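Local coordinates for protein MJ1225 (Methanocaldococcus jannaschii, PDB 3LFZ) that binds adenine nucleotides through its four CBS motifs and is probably an archaeal relative of the AMP-activated protein kinase gamma subunit, at residues Ile95-Asn100 against Gly116-Val121. Numbering follows the deposited sequence.
Sequences ITLKEN and GGAPIV. With ATP (adenosine-5'-triphosphate), chain B.
Leu97 lies beside Ile120 in a parallel bridge: Leu97 N donates to Pro119 O at 2.8 Å and Leu97 O accepts from Val121 N at 2.7 Å, both bonds nearly straight, so Leu97 straddles Ile120. The register carries on to Lys98 beside Val121, but the next bond, Glu99 N to Val121 O, is weak and bent to 115° at the hydrogen. Ahead of strand 97-98, where the two segments part, the adenine of ATP takes over the pairing. Ile95 N donates to ATP N1 (2.8 Å), while ATP N6 gives one hydrogen bond to Ile95 O and another to Gly117 O, so backbone atoms of both segments read the base. Ala118 CB and Pro119 CD pack against that same Ile95 carbonyl. Farther along the ligand, Gly116 N approaches O2B of the beta-phosphate.

Side chains alternate about this frame. A chi1 of 66° brings Thr96 OG1 to 3.7 Å from Val121 CG2, the two side chains crossing at about a right angle, and Thr96 CG2 meets Pro119 CB. On the opposite face Leu97 and Ile120 point together, Leu97 onto Ala106 and Thr109 of helix 103-112, both onto Ile131. This is the beta-alpha-beta crossover of the second CBS motif, with strand 127-132 pairing antiparallel along the far edge of 117-121.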
ATOM      1  N   ILE A  95      -6.481 -12.804  -4.425  1.00 38.57           N
ATOM      2  CA  ILE A  95      -5.498 -13.311  -5.382  1.00 39.10           C
ATOM      3  C   ILE A  95      -4.328 -13.954  -4.632  1.00 39.57           C
ATOM      4  O   ILE A  95      -3.567 -13.273  -3.940  1.00 39.42           O
ATOM      5  CB  ILE A  95      -4.999 -12.218  -6.354  1.00 39.00           C
ATOM      6  CG1 ILE A  95      -6.175 -11.642  -7.147  1.00 39.38           C
ATOM      7  CG2 ILE A  95      -3.945 -12.789  -7.309  1.00 38.92           C
ATOM      8  CD1 ILE A  95      -5.863 -10.365  -7.894  1.00 39.99           C
ATOM      9  N   THR A  96      -4.209 -15.273  -4.773  1.00 40.41           N
ATOM     10  CA  THR A  96      -3.205 -16.062  -4.057  1.00 41.39           C
ATOM     11  C   THR A  96      -2.315 -16.839  -5.026  1.00 42.34           C
ATOM     12  O   THR A  96      -2.634 -16.958  -6.211  1.00 42.45           O
ATOM     13  CB  THR A  96      -3.860 -17.079  -3.087  1.00 41.24           C
ATOM     14  OG1 THR A  96      -4.575 -18.071  -3.837  1.00 41.26           O
ATOM     15  CG2 THR A  96      -4.815 -16.386  -2.113  1.00 41.18           C
ATOM     16  N   LEU A  97      -1.205 -17.365  -4.513  1.00 43.59           N
ATOM     17  CA  LEU A  97      -0.366 -18.289  -5.274  1.00 44.92           C
ATOM     18  C   LEU A  97      -0.289 -19.649  -4.580  1.00 45.96           C
ATOM     19  O   LEU A  97      -0.238 -19.723  -3.350  1.00 46.08           O
ATOM     20  CB  LEU A  97       1.041 -17.718  -5.483  1.00 44.83           C
ATOM     21  CG  LEU A  97       1.192 -16.405  -6.262  1.00 44.94           C
ATOM     22  CD1 LEU A  97       2.590 -15.849  -6.079  1.00 45.04           C
ATOM     23  CD2 LEU A  97       0.867 -16.574  -7.745  1.00 45.10           C
ATOM     24  N   LYS A  98      -0.299 -20.715  -5.377  1.00 47.26           N
ATOM     25  CA  LYS A  98      -0.136 -22.073  -4.859  1.00 48.65           C
ATOM     26  C   LYS A  98       1.309 -22.264  -4.405  1.00 49.53           C
ATOM     27  O   LYS A  98       2.215 -21.632  -4.948  1.00 49.54           O
ATOM     28  CB  LYS A  98      -0.534 -23.111  -5.918  1.00 48.68           C
ATOM     29  CG  LYS A  98      -2.013 -23.067  -6.319  1.00 49.11           C
ATOM     30  CD  LYS A  98      -2.928 -23.508  -5.177  1.00 49.96           C
ATOM     31  CE  LYS A  98      -4.358 -23.024  -5.384  1.00 50.26           C
ATOM     32  NZ  LYS A  98      -5.245 -23.416  -4.251  1.00 50.80           N
ATOM     33  N   GLU A  99       1.524 -23.115  -3.402  1.00 50.75           N
ATOM     34  CA  GLU A  99       2.861 -23.250  -2.793  1.00 51.99           C
ATOM     35  C   GLU A  99       3.938 -23.723  -3.774  1.00 52.58           C
ATOM     36  O   GLU A  99       5.137 -23.611  -3.504  1.00 52.72           O
ATOM     37  CB  GLU A  99       2.831 -24.108  -1.516  1.00 52.09           C
ATOM     38  CG  GLU A  99       2.291 -25.529  -1.670  1.00 53.01           C
ATOM     39  CD  GLU A  99       2.306 -26.313  -0.361  1.00 54.04           C
ATOM     40  OE1 GLU A  99       3.213 -26.089   0.474  1.00 54.30           O
ATOM     41  OE2 GLU A  99       1.412 -27.164  -0.172  1.00 54.48           O
ATOM     42  N   ASN A 100       3.489 -24.226  -4.922  1.00 53.29           N
ATOM     43  CA  ASN A 100       4.372 -24.654  -5.997  1.00 53.90           C
ATOM     44  C   ASN A 100       4.581 -23.591  -7.082  1.00 53.95           C
ATOM     45  O   ASN A 100       5.256 -23.853  -8.083  1.00 54.12           O
ATOM     46  CB  ASN A 100       3.847 -25.952  -6.623  1.00 54.09           C
ATOM     47  CG  ASN A 100       2.407 -25.835  -7.102  1.00 54.77           C
ATOM     48  OD1 ASN A 100       1.468 -25.858  -6.302  1.00 55.40           O
ATOM     49  ND2 ASN A 100       2.228 -25.725  -8.414  1.00 55.36           N
ATOM     50  N   GLY A 116       0.356  -5.980  -5.185  1.00 39.14           N
ATOM     51  CA  GLY A 116       1.760  -5.834  -4.812  1.00 38.90           C
ATOM     52  C   GLY A 116       2.257  -6.923  -3.885  1.00 38.79           C
ATOM     53  O   GLY A 116       3.441  -6.974  -3.554  1.00 38.84           O
ATOM     54  N   GLY A 117       1.347  -7.791  -3.462  1.00 38.78           N
ATOM     55  CA  GLY A 117       1.668  -8.860  -2.529  1.00 38.62           C
ATOM     56  C   GLY A 117       0.578  -9.902  -2.577  1.00 38.55           C
ATOM     57  O   GLY A 117      -0.600  -9.564  -2.709  1.00 38.51           O
ATOM     58  N   ALA A 118       0.959 -11.170  -2.481  1.00 38.44           N
ATOM     59  CA  ALA A 118      -0.023 -12.244  -2.538  1.00 38.58           C
ATOM     60  C   ALA A 118       0.258 -13.340  -1.523  1.00 38.67           C
ATOM     61  O   ALA A 118       1.409 -13.741  -1.348  1.00 38.81           O
ATOM     62  CB  ALA A 118      -0.105 -12.829  -3.949  1.00 38.46           C
ATOM     63  N   PRO A 119      -0.800 -13.824  -0.850  1.00 38.98           N
ATOM     64  CA  PRO A 119      -0.691 -14.975   0.035  1.00 39.40           C
ATOM     65  C   PRO A 119      -0.309 -16.224  -0.746  1.00 40.05           C
ATOM     66  O   PRO A 119      -0.788 -16.436  -1.863  1.00 39.98           O
ATOM     67  CB  PRO A 119      -2.108 -15.119   0.602  1.00 39.18           C
ATOM     68  CG  PRO A 119      -2.714 -13.772   0.455  1.00 39.02           C
ATOM     69  CD  PRO A 119      -2.160 -13.256  -0.831  1.00 38.91           C
ATOM     70  N   ILE A 120       0.572 -17.026  -0.164  1.00 40.98           N
ATOM     71  CA  ILE A 120       0.940 -18.308  -0.738  1.00 41.95           C
ATOM     72  C   ILE A 120       0.179 -19.373   0.037  1.00 42.71           C
ATOM     73  O   ILE A 120       0.322 -19.488   1.254  1.00 42.86           O
ATOM     74  CB  ILE A 120       2.469 -18.539  -0.685  1.00 42.00           C
ATOM     75  CG1 ILE A 120       3.187 -17.490  -1.542  1.00 41.92           C
ATOM     76  CG2 ILE A 120       2.822 -19.943  -1.175  1.00 41.87           C
ATOM     77  CD1 ILE A 120       4.618 -17.217  -1.123  1.00 42.01           C
ATOM     78  N   VAL A 121      -0.661 -20.119  -0.672  1.00 43.69           N
ATOM     79  CA  VAL A 121      -1.503 -21.132  -0.048  1.00 44.61           C
ATOM     80  C   VAL A 121      -1.209 -22.524  -0.591  1.00 45.48           C
ATOM     81  O   VAL A 121      -0.558 -22.676  -1.627  1.00 45.48           O
ATOM     82  CB  VAL A 121      -3.027 -20.816  -0.191  1.00 44.59           C
ATOM     83  CG1 VAL A 121      -3.363 -19.457   0.408  1.00 44.32           C
ATOM     84  CG2 VAL A 121      -3.489 -20.903  -1.651  1.00 44.61           C
TER
HETATM   85  PG  ATP B 281       0.843  -1.918  -3.866  1.00 51.43           P
HETATM   86  O1G ATP B 281       0.372  -0.407  -4.153  1.00 51.83           O
HETATM   87  O2G ATP B 281       1.238  -2.620  -5.113  1.00 51.15           O
HETATM   88  O3G ATP B 281       2.096  -1.746  -2.849  1.00 51.34           O
HETATM   89  PB  ATP B 281      -1.595  -3.466  -3.642  1.00 48.05           P
HETATM   90  O1B ATP B 281      -2.099  -2.858  -4.895  1.00 48.33           O
HETATM   91  O2B ATP B 281      -1.224  -4.896  -3.622  1.00 47.78           O
HETATM   92  O3B ATP B 281      -0.366  -2.594  -3.012  1.00 49.82           O
HETATM   93  PA  ATP B 281      -3.271  -1.898  -2.010  1.00 43.77           P
HETATM   94  O1A ATP B 281      -2.820  -1.689  -0.618  1.00 43.61           O
HETATM   95  O2A ATP B 281      -3.035  -0.851  -3.030  1.00 43.38           O
HETATM   96  O3A ATP B 281      -2.707  -3.313  -2.494  1.00 45.90           O
HETATM   97  O5' ATP B 281      -4.849  -2.216  -1.935  1.00 41.63           O
HETATM   98  C5' ATP B 281      -5.757  -2.017  -3.031  1.00 37.93           C
HETATM   99  C4' ATP B 281      -6.918  -3.021  -2.942  1.00 35.65           C
HETATM  100  O4' ATP B 281      -6.392  -4.304  -3.377  1.00 34.75           O
HETATM  101  C3' ATP B 281      -7.406  -3.207  -1.496  1.00 34.84           C
HETATM  102  O3' ATP B 281      -8.835  -3.257  -1.486  1.00 34.37           O
HETATM  103  C2' ATP B 281      -6.801  -4.550  -1.086  1.00 34.44           C
HETATM  104  O2' ATP B 281      -7.620  -5.220  -0.124  1.00 34.20           O
HETATM  105  C1' ATP B 281      -6.791  -5.302  -2.415  1.00 34.36           C
HETATM  106  N9  ATP B 281      -5.764  -6.376  -2.442  1.00 34.21           N
HETATM  107  C8  ATP B 281      -4.471  -6.259  -2.119  1.00 34.06           C
HETATM  108  N7  ATP B 281      -3.866  -7.439  -2.271  1.00 33.80           N
HETATM  109  C5  ATP B 281      -4.774  -8.309  -2.700  1.00 34.10           C
HETATM  110  C6  ATP B 281      -4.745  -9.661  -3.035  1.00 34.08           C
HETATM  111  N6  ATP B 281      -3.622 -10.372  -2.952  1.00 33.83           N
HETATM  112  N1  ATP B 281      -5.879 -10.249  -3.448  1.00 34.54           N
HETATM  113  C2  ATP B 281      -7.018  -9.570  -3.541  1.00 34.45           C
HETATM  114  N3  ATP B 281      -7.076  -8.283  -3.230  1.00 34.54           N
HETATM  115  C4  ATP B 281      -5.978  -7.631  -2.811  1.00 34.11           C